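Branched-chain-amino-acid aminotransferase (Deinococcus radiodurans, PDB 3UZO) probably catalyses the pyridoxal 5'-phosphate-dependent transfer of the amino group between leucine, isoleucine or valine and 2-oxoglutarate. Local coordinates at residues 32-37 / 169-174; 37-42 / 53-58. All coordinates share one frame; numbering follows the deposited sequence.

Overall arrangement
Contact 1 joins the loop 32-37 to the end of strand 162-172, and contact 2 pairs the start of strand 39-45 with the end of strand 48-55. The contact centres lie about 15 Å apart, and the contacts share Asp37, where the loop of contact 1 runs on into contact 2. Along the chain, both segments of contact 2 come between the two segments of contact 1. Strands 48-55, 39-45 and 162-172 are consecutive in one antiparallel sheet, with 48-55 outermost within the chain. A salt bridge from Arg35 NH2 to Glu56 OE1 (3.1 Å) ties the contacts together directly. Both also reach the second subunit, so this corner of the sheet takes part in the dimer interface.

Contact 1 (32-37 / 169-174); sequences SYIRTD and CVPVGP
Thr36 reaches Cys169 through its side chain. CB lies 3.7 Å from Cys169 O. OG1 sits between the backbone N and the carbonyl carbon (chi1 50°), which brings it to within 2.9 Å of Cys169 O as a hydrogen-bond donor. The C=O...donor angle is 136° and the donor is tilted 34° from the carbonyl plane. CG2, the other branch, comes 3.3 Å from Cys169 O and also packs on Pro171 CD at 3.8 Å, the two side chains running antiparallel as they pass. Cys169 lies on strand 162-172, which pairs through Val170 and Val172 with strand 141-151 of the antiparallel sheet, so the loop 32-37 lies against the end of a sheet strand. Three waters bridge the segments: one donates to Ser32 O and Pro171 O, a second joins Ile34 O and Cys169 O while accepting from Thr36 N, and a third donates to Thr36 OG1 (2.6 Å) and accepts from Cys169 N. The two methyls of Val170 split: CG1 lies against the backbone, 3.4 Å from Ser32 O, and CG2 meets Tyr33 CD2 at 4.0 Å. Tyr33 OH itself bonds to Glu64 of the second subunit, and Ile155 of that subunit packs on both Tyr33 and Val170.

Contact 2 (37-42 / 53-58); sequences DLRYLA and TLTEDN
Arg39 and Thr55 exchange two backbone hydrogen bonds, Arg39 N to Thr55 O (2.9 Å, 172° at the hydrogen) and Thr55 N to Arg39 O (2.8 Å). Leu41 and Thr53 repeat this reciprocal pairing, and between them Tyr40 and Leu54 form a non-hydrogen-bonded pair with CA atoms 4.5 Å apart. Weaker CA-H...O contacts fill in, as from Leu54 CA to Arg39 O at 3.3 Å. On one face of the sheet, Leu54 CD2 lies 4.1 Å from Tyr40 CB; on the other, Thr55 CG2 touches Leu41 CB and Arg39 CG. A chi1 of 53° sets Arg39 CG against Thr55 CG2 (4.0 Å), and bends at chi2 and chi3 turn the chain toward Asn58. Arg39 CD comes 3.5 Å from Asn58 CA, and Asn58 CB lies over one guanidinium face, 3.4 Å above the plane and displaced from its centre. Polar partners outside hold the guanidinium: NH2 bonds to Thr36 O and NH1 forms a salt bridge to Glu64 of the second subunit, while NE is buried without a partner. At the strand's end, Thr55 OG1 accepts from Asp57 N in an ST turn. The antiparallel register belongs to the beta hairpin 39-45/48-55, one edge of the chain's antiparallel sheet, with 48-55 outermost.

Contact 1 (32-37 / 169-174)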
ATOM      1  N   SER A  32      -6.614  14.091 -16.245  1.00 15.37           N
ATOM      2  CA  SER A  32      -5.158  14.145 -16.193  1.00 15.45           C
ATOM      3  C   SER A  32      -4.712  15.391 -15.442  1.00 13.78           C
ATOM      4  O   SER A  32      -5.382  16.423 -15.477  1.00 10.84           O
ATOM      5  CB  SER A  32      -4.581  14.171 -17.607  1.00 23.36           C
ATOM      6  OG  SER A  32      -4.840  12.947 -18.270  1.00 31.35           O
ATOM      7  N   TYR A  33      -3.562  15.296 -14.789  1.00 12.59           N
ATOM      8  CA  TYR A  33      -3.043  16.410 -14.016  1.00 12.23           C
ATOM      9  C   TYR A  33      -2.761  17.664 -14.821  1.00 12.77           C
ATOM     10  O   TYR A  33      -2.141  17.630 -15.889  1.00  7.37           O
ATOM     11  CB  TYR A  33      -1.768  16.008 -13.266  1.00 12.67           C
ATOM     12  CG  TYR A  33      -1.251  17.101 -12.338  1.00 11.19           C
ATOM     13  CD1 TYR A  33      -0.326  18.049 -12.785  1.00 11.18           C
ATOM     14  CD2 TYR A  33      -1.710  17.199 -11.019  1.00 12.37           C
ATOM     15  CE1 TYR A  33       0.134  19.067 -11.943  1.00 11.53           C
ATOM     16  CE2 TYR A  33      -1.261  18.218 -10.167  1.00 10.84           C
ATOM     17  CZ  TYR A  33      -0.336  19.145 -10.637  1.00 11.15           C
ATOM     18  OH  TYR A  33       0.132  20.140  -9.803  1.00  9.23           O
ATOM     19  N   ILE A  34      -3.239  18.774 -14.280  1.00 11.60           N
ATOM     20  CA  ILE A  34      -3.030  20.093 -14.848  1.00 12.70           C
ATOM     21  C   ILE A  34      -2.698  20.905 -13.608  1.00 12.40           C
ATOM     22  O   ILE A  34      -3.403  20.811 -12.592  1.00  9.99           O
ATOM     23  CB  ILE A  34      -4.308  20.653 -15.502  1.00 12.93           C
ATOM     24  CG1 ILE A  34      -4.627  19.857 -16.771  1.00 17.17           C
ATOM     25  CG2 ILE A  34      -4.121  22.125 -15.826  1.00 16.47           C
ATOM     26  CD1 ILE A  34      -5.909  20.271 -17.455  1.00 17.32           C
ATOM     27  N   ARG A  35      -1.625  21.683 -13.666  1.00 11.17           N
ATOM     28  CA  ARG A  35      -1.246  22.464 -12.504  1.00 11.51           C
ATOM     29  C   ARG A  35      -2.117  23.691 -12.327  1.00 11.69           C
ATOM     30  O   ARG A  35      -2.179  24.562 -13.204  1.00 10.51           O
ATOM     31  CB  ARG A  35       0.223  22.881 -12.591  1.00 16.99           C
ATOM     32  CG  ARG A  35       0.703  23.628 -11.354  1.00 19.21           C
ATOM     33  CD  ARG A  35       2.197  23.872 -11.390  1.00 24.19           C
ATOM     34  NE  ARG A  35       2.651  24.611 -10.213  1.00 26.68           N
ATOM     35  CZ  ARG A  35       3.929  24.775  -9.883  1.00 30.55           C
ATOM     36  NH1 ARG A  35       4.885  24.250 -10.645  1.00 32.12           N
ATOM     37  NH2 ARG A  35       4.254  25.455  -8.789  1.00 30.27           N
ATOM     38  N   THR A  36      -2.816  23.757 -11.198  1.00  8.82           N
ATOM     39  CA  THR A  36      -3.641  24.925 -10.936  1.00  9.69           C
ATOM     40  C   THR A  36      -2.781  25.877 -10.104  1.00  9.21           C
ATOM     41  O   THR A  36      -1.664  25.529  -9.715  1.00  9.50           O
ATOM     42  CB  THR A  36      -4.956  24.558 -10.216  1.00 13.82           C
ATOM     43  OG1 THR A  36      -4.669  23.728  -9.090  1.00 10.27           O
ATOM     44  CG2 THR A  36      -5.895  23.806 -11.178  1.00 11.49           C
ATOM     45  N   ASP A  37      -3.286  27.069  -9.823  1.00 10.94           N
ATOM     46  CA  ASP A  37      -2.488  28.067  -9.111  1.00 11.64           C
ATOM     47  C   ASP A  37      -2.077  27.819  -7.659  1.00 10.59           C
ATOM     48  O   ASP A  37      -0.891  27.879  -7.322  1.00  9.20           O
ATOM     49  CB  ASP A  37      -3.178  29.436  -9.208  1.00 13.83           C
ATOM     50  CG  ASP A  37      -3.337  29.913 -10.650  1.00 19.26           C
ATOM     51  OD1 ASP A  37      -2.649  29.365 -11.541  1.00 20.47           O
ATOM     52  OD2 ASP A  37      -4.138  30.842 -10.895  1.00 19.02           O
ATOM     53  N   CYS A 169      -6.337  20.930  -6.582  1.00 10.22           N
ATOM     54  CA  CYS A 169      -7.459  20.688  -7.477  1.00 12.30           C
ATOM     55  C   CYS A 169      -7.003  20.620  -8.921  1.00 10.51           C
ATOM     56  O   CYS A 169      -5.936  21.117  -9.268  1.00 10.58           O
ATOM     57  CB  CYS A 169      -8.528  21.776  -7.308  1.00  8.49           C
ATOM     58  SG  CYS A 169      -8.004  23.436  -7.796  1.00 11.38           S
ATOM     59  N   VAL A 170      -7.825  19.992  -9.752  1.00 10.73           N
ATOM     60  CA  VAL A 170      -7.534  19.814 -11.172  1.00 10.70           C
ATOM     61  C   VAL A 170      -8.844  19.816 -11.952  1.00 11.54           C
ATOM     62  O   VAL A 170      -9.753  19.045 -11.648  1.00 13.19           O
ATOM     63  CB  VAL A 170      -6.838  18.444 -11.435  1.00  7.62           C
ATOM     64  CG1 VAL A 170      -6.514  18.288 -12.930  1.00  7.99           C
ATOM     65  CG2 VAL A 170      -5.575  18.321 -10.597  1.00  3.82           C
ATOM     66  N   PRO A 171      -8.971  20.698 -12.955  1.00 12.63           N
ATOM     67  CA  PRO A 171     -10.218  20.705 -13.728  1.00 12.00           C
ATOM     68  C   PRO A 171     -10.245  19.389 -14.506  1.00 12.04           C
ATOM     69  O   PRO A 171      -9.220  18.979 -15.052  1.00 11.18           O
ATOM     70  CB  PRO A 171     -10.046  21.915 -14.644  1.00  9.90           C
ATOM     71  CG  PRO A 171      -8.545  21.946 -14.867  1.00  9.88           C
ATOM     72  CD  PRO A 171      -8.007  21.681 -13.482  1.00  7.40           C
ATOM     73  N   VAL A 172     -11.393  18.720 -14.551  1.00 11.60           N
ATOM     74  CA  VAL A 172     -11.477  17.442 -15.256  1.00 13.05           C
ATOM     75  C   VAL A 172     -12.797  17.224 -15.981  1.00 14.66           C
ATOM     76  O   VAL A 172     -13.797  17.889 -15.704  1.00 13.11           O
ATOM     77  CB  VAL A 172     -11.316  16.236 -14.294  1.00 14.79           C
ATOM     78  CG1 VAL A 172     -10.065  16.382 -13.454  1.00 12.48           C
ATOM     79  CG2 VAL A 172     -12.554  16.122 -13.401  1.00 15.73           C
ATOM     80  N   GLY A 173     -12.777  16.270 -16.906  1.00 14.24           N
ATOM     81  CA  GLY A 173     -13.966  15.894 -17.647  1.00 17.43           C
ATOM     82  C   GLY A 173     -14.259  14.441 -17.295  1.00 20.78           C
ATOM     83  O   GLY A 173     -14.281  14.085 -16.116  1.00 21.42           O
ATOM     84  N   PRO A 174     -14.460  13.568 -18.292  1.00 20.90           N
ATOM     85  CA  PRO A 174     -14.749  12.144 -18.078  1.00 22.46           C
ATOM     86  C   PRO A 174     -13.564  11.284 -17.610  1.00 24.19           C
ATOM     87  O   PRO A 174     -12.410  11.555 -17.945  1.00 21.85           O
ATOM     88  CB  PRO A 174     -15.280  11.703 -19.442  1.00 48.86           C
ATOM     89  CG  PRO A 174     -14.515  12.569 -20.388  1.00 48.78           C
ATOM     90  CD  PRO A 174     -14.580  13.919 -19.719  1.00 46.98           C
TER
HETATM   91  O   HOH W   1      -7.769  16.879 -16.388  1.00 15.71           O
HETATM   92  O   HOH W   2      -3.071  21.147  -9.702  1.00  9.70           O
HETATM   93  O   HOH W   3      -4.576  23.256  -6.509  1.00 20.39           O

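Contact 2 (37-42 / 53-58)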
ATOM      1  N   ASP A  37      -3.286  27.069  -9.823  1.00 10.94           N
ATOM      2  CA  ASP A  37      -2.488  28.067  -9.111  1.00 11.64           C
ATOM      3  C   ASP A  37      -2.077  27.819  -7.659  1.00 10.59           C
ATOM      4  O   ASP A  37      -0.891  27.879  -7.322  1.00  9.20           O
ATOM      5  CB  ASP A  37      -3.178  29.436  -9.208  1.00 13.83           C
ATOM      6  CG  ASP A  37      -3.337  29.913 -10.650  1.00 19.26           C
ATOM      7  OD1 ASP A  37      -2.649  29.365 -11.541  1.00 20.47           O
ATOM      8  OD2 ASP A  37      -4.138  30.842 -10.895  1.00 19.02           O
ATOM      9  N   LEU A  38      -3.044  27.535  -6.798  1.00 10.43           N
ATOM     10  CA  LEU A  38      -2.741  27.358  -5.389  1.00  9.25           C
ATOM     11  C   LEU A  38      -3.333  26.108  -4.742  1.00 10.01           C
ATOM     12  O   LEU A  38      -4.449  25.691  -5.073  1.00  6.36           O
ATOM     13  CB  LEU A  38      -3.236  28.586  -4.629  1.00  9.59           C
ATOM     14  CG  LEU A  38      -2.587  29.916  -5.015  1.00 10.24           C
ATOM     15  CD1 LEU A  38      -3.460  31.083  -4.537  1.00 12.77           C
ATOM     16  CD2 LEU A  38      -1.195  29.983  -4.420  1.00 12.36           C
ATOM     17  N   ARG A  39      -2.571  25.520  -3.827  1.00  6.53           N
ATOM     18  CA  ARG A  39      -3.039  24.347  -3.089  1.00  9.56           C
ATOM     19  C   ARG A  39      -2.885  24.584  -1.587  1.00 11.48           C
ATOM     20  O   ARG A  39      -2.069  25.416  -1.150  1.00 10.67           O
ATOM     21  CB  ARG A  39      -2.278  23.084  -3.516  1.00 12.42           C
ATOM     22  CG  ARG A  39      -0.764  23.178  -3.469  1.00 15.38           C
ATOM     23  CD  ARG A  39      -0.176  22.857  -4.834  1.00 18.72           C
ATOM     24  NE  ARG A  39      -0.263  24.005  -5.714  1.00 22.15           N
ATOM     25  CZ  ARG A  39      -0.657  23.982  -6.981  1.00 20.41           C
ATOM     26  NH1 ARG A  39      -1.026  22.851  -7.580  1.00 14.50           N
ATOM     27  NH2 ARG A  39      -0.679  25.120  -7.651  1.00 20.36           N
ATOM     28  N   TYR A  40      -3.678  23.849  -0.809  1.00 11.73           N
ATOM     29  CA  TYR A  40      -3.683  23.942   0.642  1.00 11.90           C
ATOM     30  C   TYR A  40      -2.674  22.959   1.241  1.00 13.15           C
ATOM     31  O   TYR A  40      -2.538  21.822   0.777  1.00 11.02           O
ATOM     32  CB  TYR A  40      -5.099  23.645   1.154  1.00 13.46           C
ATOM     33  CG  TYR A  40      -5.276  23.664   2.658  1.00 14.44           C
ATOM     34  CD1 TYR A  40      -5.890  24.743   3.296  1.00 16.19           C
ATOM     35  CD2 TYR A  40      -4.870  22.583   3.439  1.00 15.66           C
ATOM     36  CE1 TYR A  40      -6.102  24.742   4.681  1.00 17.46           C
ATOM     37  CE2 TYR A  40      -5.073  22.570   4.823  1.00 17.41           C
ATOM     38  CZ  TYR A  40      -5.691  23.652   5.434  1.00 18.19           C
ATOM     39  OH  TYR A  40      -5.897  23.632   6.793  1.00 22.15           O
ATOM     40  N   LEU A  41      -1.964  23.405   2.272  1.00 14.47           N
ATOM     41  CA  LEU A  41      -0.971  22.568   2.933  1.00 16.34           C
ATOM     42  C   LEU A  41      -1.005  22.806   4.436  1.00 16.81           C
ATOM     43  O   LEU A  41      -0.973  23.953   4.890  1.00 16.22           O
ATOM     44  CB  LEU A  41       0.428  22.889   2.397  1.00 28.30           C
ATOM     45  CG  LEU A  41       1.606  22.097   2.979  1.00 30.52           C
ATOM     46  CD1 LEU A  41       1.481  20.638   2.595  1.00 31.65           C
ATOM     47  CD2 LEU A  41       2.921  22.664   2.449  1.00 33.16           C
ATOM     48  N   ALA A  42      -1.076  21.719   5.200  1.00 16.15           N
ATOM     49  CA  ALA A  42      -1.097  21.794   6.656  1.00 16.39           C
ATOM     50  C   ALA A  42      -0.118  20.767   7.198  1.00 17.19           C
ATOM     51  O   ALA A  42       0.121  19.732   6.579  1.00 16.39           O
ATOM     52  CB  ALA A  42      -2.499  21.523   7.192  1.00 18.49           C
ATOM     53  N   THR A  53      -2.076  26.501   5.266  1.00 15.35           N
ATOM     54  CA  THR A  53      -1.887  27.687   4.444  1.00 14.92           C
ATOM     55  C   THR A  53      -1.988  27.343   2.968  1.00 13.66           C
ATOM     56  O   THR A  53      -2.006  26.168   2.594  1.00 13.38           O
ATOM     57  CB  THR A  53      -0.499  28.313   4.683  1.00 26.88           C
ATOM     58  OG1 THR A  53      -0.321  29.423   3.798  1.00 31.10           O
ATOM     59  CG2 THR A  53       0.596  27.297   4.408  1.00 29.55           C
ATOM     60  N   LEU A  54      -2.071  28.370   2.132  1.00 17.03           N
ATOM     61  CA  LEU A  54      -2.122  28.166   0.692  1.00 17.32           C
ATOM     62  C   LEU A  54      -0.720  28.395   0.157  1.00 17.24           C
ATOM     63  O   LEU A  54      -0.008  29.294   0.615  1.00 17.46           O
ATOM     64  CB  LEU A  54      -3.086  29.146   0.021  1.00 22.17           C
ATOM     65  CG  LEU A  54      -4.578  28.917   0.252  1.00 23.22           C
ATOM     66  CD1 LEU A  54      -5.377  29.935  -0.552  1.00 25.03           C
ATOM     67  CD2 LEU A  54      -4.943  27.501  -0.163  1.00 23.60           C
ATOM     68  N   THR A  55      -0.319  27.566  -0.798  1.00 14.90           N
ATOM     69  CA  THR A  55       0.990  27.695  -1.404  1.00 11.67           C
ATOM     70  C   THR A  55       0.879  27.439  -2.900  1.00 11.99           C
ATOM     71  O   THR A  55      -0.065  26.805  -3.363  1.00 10.32           O
ATOM     72  CB  THR A  55       1.994  26.703  -0.787  1.00 12.40           C
ATOM     73  OG1 THR A  55       3.246  26.813  -1.476  1.00  9.44           O
ATOM     74  CG2 THR A  55       1.475  25.262  -0.892  1.00 13.40           C
ATOM     75  N   GLU A  56       1.833  27.959  -3.660  1.00 10.70           N
ATOM     76  CA  GLU A  56       1.833  27.754  -5.098  1.00 12.19           C
ATOM     77  C   GLU A  56       2.704  26.566  -5.525  1.00 13.92           C
ATOM     78  O   GLU A  56       2.567  26.057  -6.634  1.00 12.06           O
ATOM     79  CB  GLU A  56       2.327  29.034  -5.785  1.00 23.64           C
ATOM     80  CG  GLU A  56       3.240  28.823  -6.977  1.00 27.60           C
ATOM     81  CD  GLU A  56       4.648  28.393  -6.588  1.00 28.38           C
ATOM     82  OE1 GLU A  56       5.437  28.068  -7.497  1.00 30.96           O
ATOM     83  OE2 GLU A  56       4.971  28.380  -5.381  1.00 30.02           O
ATOM     84  N   ASP A  57       3.574  26.112  -4.629  1.00 19.63           N
ATOM     85  CA  ASP A  57       4.534  25.056  -4.951  1.00 23.11           C
ATOM     86  C   ASP A  57       4.149  23.859  -5.851  1.00 25.69           C
ATOM     87  O   ASP A  57       4.623  23.768  -6.980  1.00 31.06           O
ATOM     88  CB  ASP A  57       5.194  24.574  -3.653  1.00 21.51           C
ATOM     89  CG  ASP A  57       6.507  23.856  -3.903  1.00 19.64           C
ATOM     90  OD1 ASP A  57       7.370  23.835  -2.996  1.00 19.43           O
ATOM     91  OD2 ASP A  57       6.670  23.310  -5.009  1.00 18.09           O
ATOM     92  N   ASN A  58       3.322  22.944  -5.371  1.00 18.33           N
ATOM     93  CA  ASN A  58       2.902  21.752  -6.143  1.00 15.03           C
ATOM     94  C   ASN A  58       3.919  20.599  -6.097  1.00 15.60           C
ATOM     95  O   ASN A  58       3.714  19.537  -6.682  1.00 12.80           O
ATOM     96  CB  ASN A  58       2.466  22.132  -7.591  1.00 16.79           C
ATOM     97  CG  ASN A  58       3.403  21.618  -8.702  1.00 16.52           C
ATOM     98  OD1 ASN A  58       2.939  21.061  -9.710  1.00 17.69           O
ATOM     99  ND2 ASN A  58       4.697  21.842  -8.552  1.00 13.93           N
TER